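Local coordinates for uncharacterized esterase YxiM (PDB 2O14), which is probably a hydrolase of the GDSL lipolytic family, an esterase-like enzyme whose substrate has not been established, at residues 235-240 with 273-278. Sequence-based numbering, arbitrary orientation.
Sequences MLQLGI and ILSTPQ
Two donors grip OE1 of Q237: the hydroxyl OG of S275, 2.7 Å away and in the amide plane on a lone pair, and NE1 of W187 from outside the pair. CG anti to the backbone N (chi1 178°) and a chain extended beyond it carry the Q237 amide out beside S275, whose chi1 (175°) places OG beside its own carbonyl carbon, where it reaches OE1. A small hydroxyl on one strand and a long amide on the next suit this bridge, which continues the pairing past the last backbone bond. Beyond it P277, a rigid apolar ring, lies against one face of the amide, its CA 3.5 Å from CD of Q237. Its CB also meets CG1 of I240 at 3.7 Å, the two side chains passing in opposite senses.

Behind this end the strands run parallel. N of L236 donates to O of I273 (3.0 Å), and N of S275 to O of L236 (3.0 Å, 144° at the hydrogen). Where the chains diverge, a water takes over, accepting from N of L238 and donating to O of S275 (2.9 Å). Apolar residues suit both buried faces: L236 and L274 extend together on one, where L304 touches L274, whereas on the other CE of M235, a selenomethionine, presses tightly on CD1 of I273 at 3.4 Å and L359 touches both.

Helix 251-266 connects the strands in a beta-alpha-beta unit of the SGNH-type hydrolase fold. The I240 side chain lies about 7 Å from those of S171 and H342, the probable nucleophile and histidine of the active site. Backbone bonds pair the strands, while two hydrogen bonds to OE1 would hold the Q237 amide in one orientation, tying together the strand ends leading toward that site.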
HETATM    1  N   MSE A 235     -10.307  -4.577  -0.443  1.00 19.93           N
HETATM    2  CA  MSE A 235     -10.127  -5.485   0.682  1.00 22.94           C
HETATM    3  C   MSE A 235      -9.690  -4.650   1.870  1.00 21.62           C
HETATM    4  O   MSE A 235      -8.566  -4.140   1.907  1.00 20.73           O
HETATM    5  CB  MSE A 235      -9.077  -6.529   0.333  1.00 46.09           C
HETATM    6  CG  MSE A 235      -9.015  -7.684   1.297  1.00 58.73           C
HETATM    7 SE   MSE A 235      -8.398  -9.263   0.387  1.00 76.43          SE
HETATM    8  CE  MSE A 235     -10.106 -10.133   0.134  1.00 70.13           C
ATOM      9  N   LEU A 236     -10.590  -4.515   2.840  1.00 24.03           N
ATOM     10  CA  LEU A 236     -10.348  -3.681   4.011  1.00 23.12           C
ATOM     11  C   LEU A 236     -10.351  -4.422   5.356  1.00 22.89           C
ATOM     12  O   LEU A 236     -11.274  -5.178   5.665  1.00 20.95           O
ATOM     13  CB  LEU A 236     -11.402  -2.557   4.008  1.00 24.06           C
ATOM     14  CG  LEU A 236     -11.403  -1.342   4.948  1.00 26.05           C
ATOM     15  CD1 LEU A 236     -11.924  -1.747   6.297  1.00 27.56           C
ATOM     16  CD2 LEU A 236     -10.012  -0.751   5.054  1.00 24.15           C
ATOM     17  N   GLN A 237      -9.298  -4.212   6.143  1.00 26.29           N
ATOM     18  CA  GLN A 237      -9.196  -4.816   7.469  1.00 26.14           C
ATOM     19  C   GLN A 237      -8.617  -3.817   8.464  1.00 26.21           C
ATOM     20  O   GLN A 237      -7.408  -3.565   8.480  1.00 24.42           O
ATOM     21  CB  GLN A 237      -8.319  -6.072   7.469  1.00 21.89           C
ATOM     22  CG  GLN A 237      -8.177  -6.674   8.879  1.00 21.64           C
ATOM     23  CD  GLN A 237      -7.291  -7.903   8.937  1.00 21.84           C
ATOM     24  OE1 GLN A 237      -7.595  -8.928   8.329  1.00 21.76           O
ATOM     25  NE2 GLN A 237      -6.188  -7.806   9.678  1.00 19.80           N
ATOM     26  N   LEU A 238      -9.494  -3.247   9.281  1.00 21.13           N
ATOM     27  CA  LEU A 238      -9.097  -2.288  10.303  1.00 21.32           C
ATOM     28  C   LEU A 238      -9.861  -2.641  11.569  1.00 21.36           C
ATOM     29  O   LEU A 238     -10.773  -3.470  11.538  1.00 21.26           O
ATOM     30  CB  LEU A 238      -9.434  -0.857   9.860  1.00 21.50           C
ATOM     31  CG  LEU A 238      -8.609  -0.279   8.704  1.00 19.19           C
ATOM     32  CD1 LEU A 238      -9.246   1.008   8.204  1.00 21.25           C
ATOM     33  CD2 LEU A 238      -7.180  -0.022   9.168  1.00 19.18           C
ATOM     34  N   GLY A 239      -9.488  -2.024  12.684  1.00 25.17           N
ATOM     35  CA  GLY A 239     -10.164  -2.305  13.936  1.00 24.43           C
ATOM     36  C   GLY A 239      -9.193  -2.500  15.087  1.00 25.82           C
ATOM     37  O   GLY A 239      -9.550  -2.301  16.252  1.00 24.28           O
ATOM     38  N   ILE A 240      -7.961  -2.880  14.767  1.00 21.78           N
ATOM     39  CA  ILE A 240      -6.958  -3.106  15.793  1.00 23.53           C
ATOM     40  C   ILE A 240      -6.601  -1.813  16.524  1.00 24.90           C
ATOM     41  O   ILE A 240      -6.831  -1.687  17.731  1.00 24.70           O
ATOM     42  CB  ILE A 240      -5.680  -3.734  15.187  1.00 26.43           C
ATOM     43  CG1 ILE A 240      -6.013  -5.102  14.587  1.00 24.29           C
ATOM     44  CG2 ILE A 240      -4.603  -3.884  16.260  1.00 25.00           C
ATOM     45  CD1 ILE A 240      -4.825  -5.788  13.931  1.00 24.56           C
ATOM     46  N   ILE A 273     -14.737  -6.175   0.326  1.00 24.34           N
ATOM     47  CA  ILE A 273     -14.528  -7.387   1.107  1.00 23.00           C
ATOM     48  C   ILE A 273     -13.977  -6.961   2.466  1.00 23.79           C
ATOM     49  O   ILE A 273     -12.826  -6.526   2.561  1.00 23.08           O
ATOM     50  CB  ILE A 273     -13.492  -8.333   0.455  1.00 21.19           C
ATOM     51  CG1 ILE A 273     -13.960  -8.758  -0.940  1.00 19.04           C
ATOM     52  CG2 ILE A 273     -13.284  -9.559   1.343  1.00 17.13           C
ATOM     53  CD1 ILE A 273     -12.896  -9.468  -1.737  1.00 17.97           C
ATOM     54  N   LEU A 274     -14.799  -7.073   3.506  1.00 21.60           N
ATOM     55  CA  LEU A 274     -14.368  -6.704   4.852  1.00 22.73           C
ATOM     56  C   LEU A 274     -13.737  -7.906   5.544  1.00 23.43           C
ATOM     57  O   LEU A 274     -14.162  -9.043   5.336  1.00 23.31           O
ATOM     58  CB  LEU A 274     -15.554  -6.215   5.684  1.00 20.28           C
ATOM     59  CG  LEU A 274     -16.299  -4.965   5.210  1.00 21.24           C
ATOM     60  CD1 LEU A 274     -17.458  -4.705   6.148  1.00 18.78           C
ATOM     61  CD2 LEU A 274     -15.355  -3.762   5.172  1.00 20.39           C
ATOM     62  N   SER A 275     -12.724  -7.652   6.367  1.00 22.55           N
ATOM     63  CA  SER A 275     -12.048  -8.720   7.091  1.00 21.16           C
ATOM     64  C   SER A 275     -11.941  -8.416   8.577  1.00 21.36           C
ATOM     65  O   SER A 275     -11.591  -7.303   8.967  1.00 21.08           O
ATOM     66  CB  SER A 275     -10.646  -8.935   6.518  1.00 23.89           C
ATOM     67  OG  SER A 275      -9.923  -9.897   7.273  1.00 23.35           O
ATOM     68  N   THR A 276     -12.254  -9.402   9.410  1.00 23.35           N
ATOM     69  CA  THR A 276     -12.145  -9.228  10.853  1.00 24.15           C
ATOM     70  C   THR A 276     -10.680  -9.499  11.177  1.00 24.49           C
ATOM     71  O   THR A 276     -10.161 -10.575  10.883  1.00 26.03           O
ATOM     72  CB  THR A 276     -13.047 -10.225  11.616  1.00 26.09           C
ATOM     73  OG1 THR A 276     -12.743 -11.564  11.201  1.00 25.60           O
ATOM     74  CG2 THR A 276     -14.521  -9.928  11.333  1.00 26.87           C
ATOM     75  N   PRO A 277      -9.981  -8.516  11.763  1.00 26.43           N
ATOM     76  CA  PRO A 277      -8.568  -8.748  12.076  1.00 26.06           C
ATOM     77  C   PRO A 277      -8.308  -9.874  13.075  1.00 26.35           C
ATOM     78  O   PRO A 277      -9.037 -10.034  14.058  1.00 27.60           O
ATOM     79  CB  PRO A 277      -8.087  -7.380  12.571  1.00 26.48           C
ATOM     80  CG  PRO A 277      -9.330  -6.729  13.094  1.00 29.28           C
ATOM     81  CD  PRO A 277     -10.388  -7.140  12.102  1.00 27.47           C
ATOM     82  N   GLN A 278      -7.276 -10.667  12.806  1.00 21.59           N
ATOM     83  CA  GLN A 278      -6.922 -11.764  13.699  1.00 22.01           C
ATOM     84  C   GLN A 278      -6.499 -11.199  15.049  1.00 21.92           C
ATOM     85  O   GLN A 278      -6.218 -10.001  15.165  1.00 19.60           O
ATOM     86  CB  GLN A 278      -5.798 -12.606  13.102  1.00 28.16           C
ATOM     87  CG  GLN A 278      -5.055 -11.964  11.955  1.00 35.82           C
ATOM     88  CD  GLN A 278      -4.314 -10.719  12.358  1.00 36.70           C
ATOM     89  OE1 GLN A 278      -3.570 -10.720  13.338  1.00 42.48           O
ATOM     90  NE2 GLN A 278      -4.499  -9.647  11.602  1.00 32.89           N
TER
HETATM   91  O   HOH W   1     -12.252  -4.502   9.193  1.00 27.02           O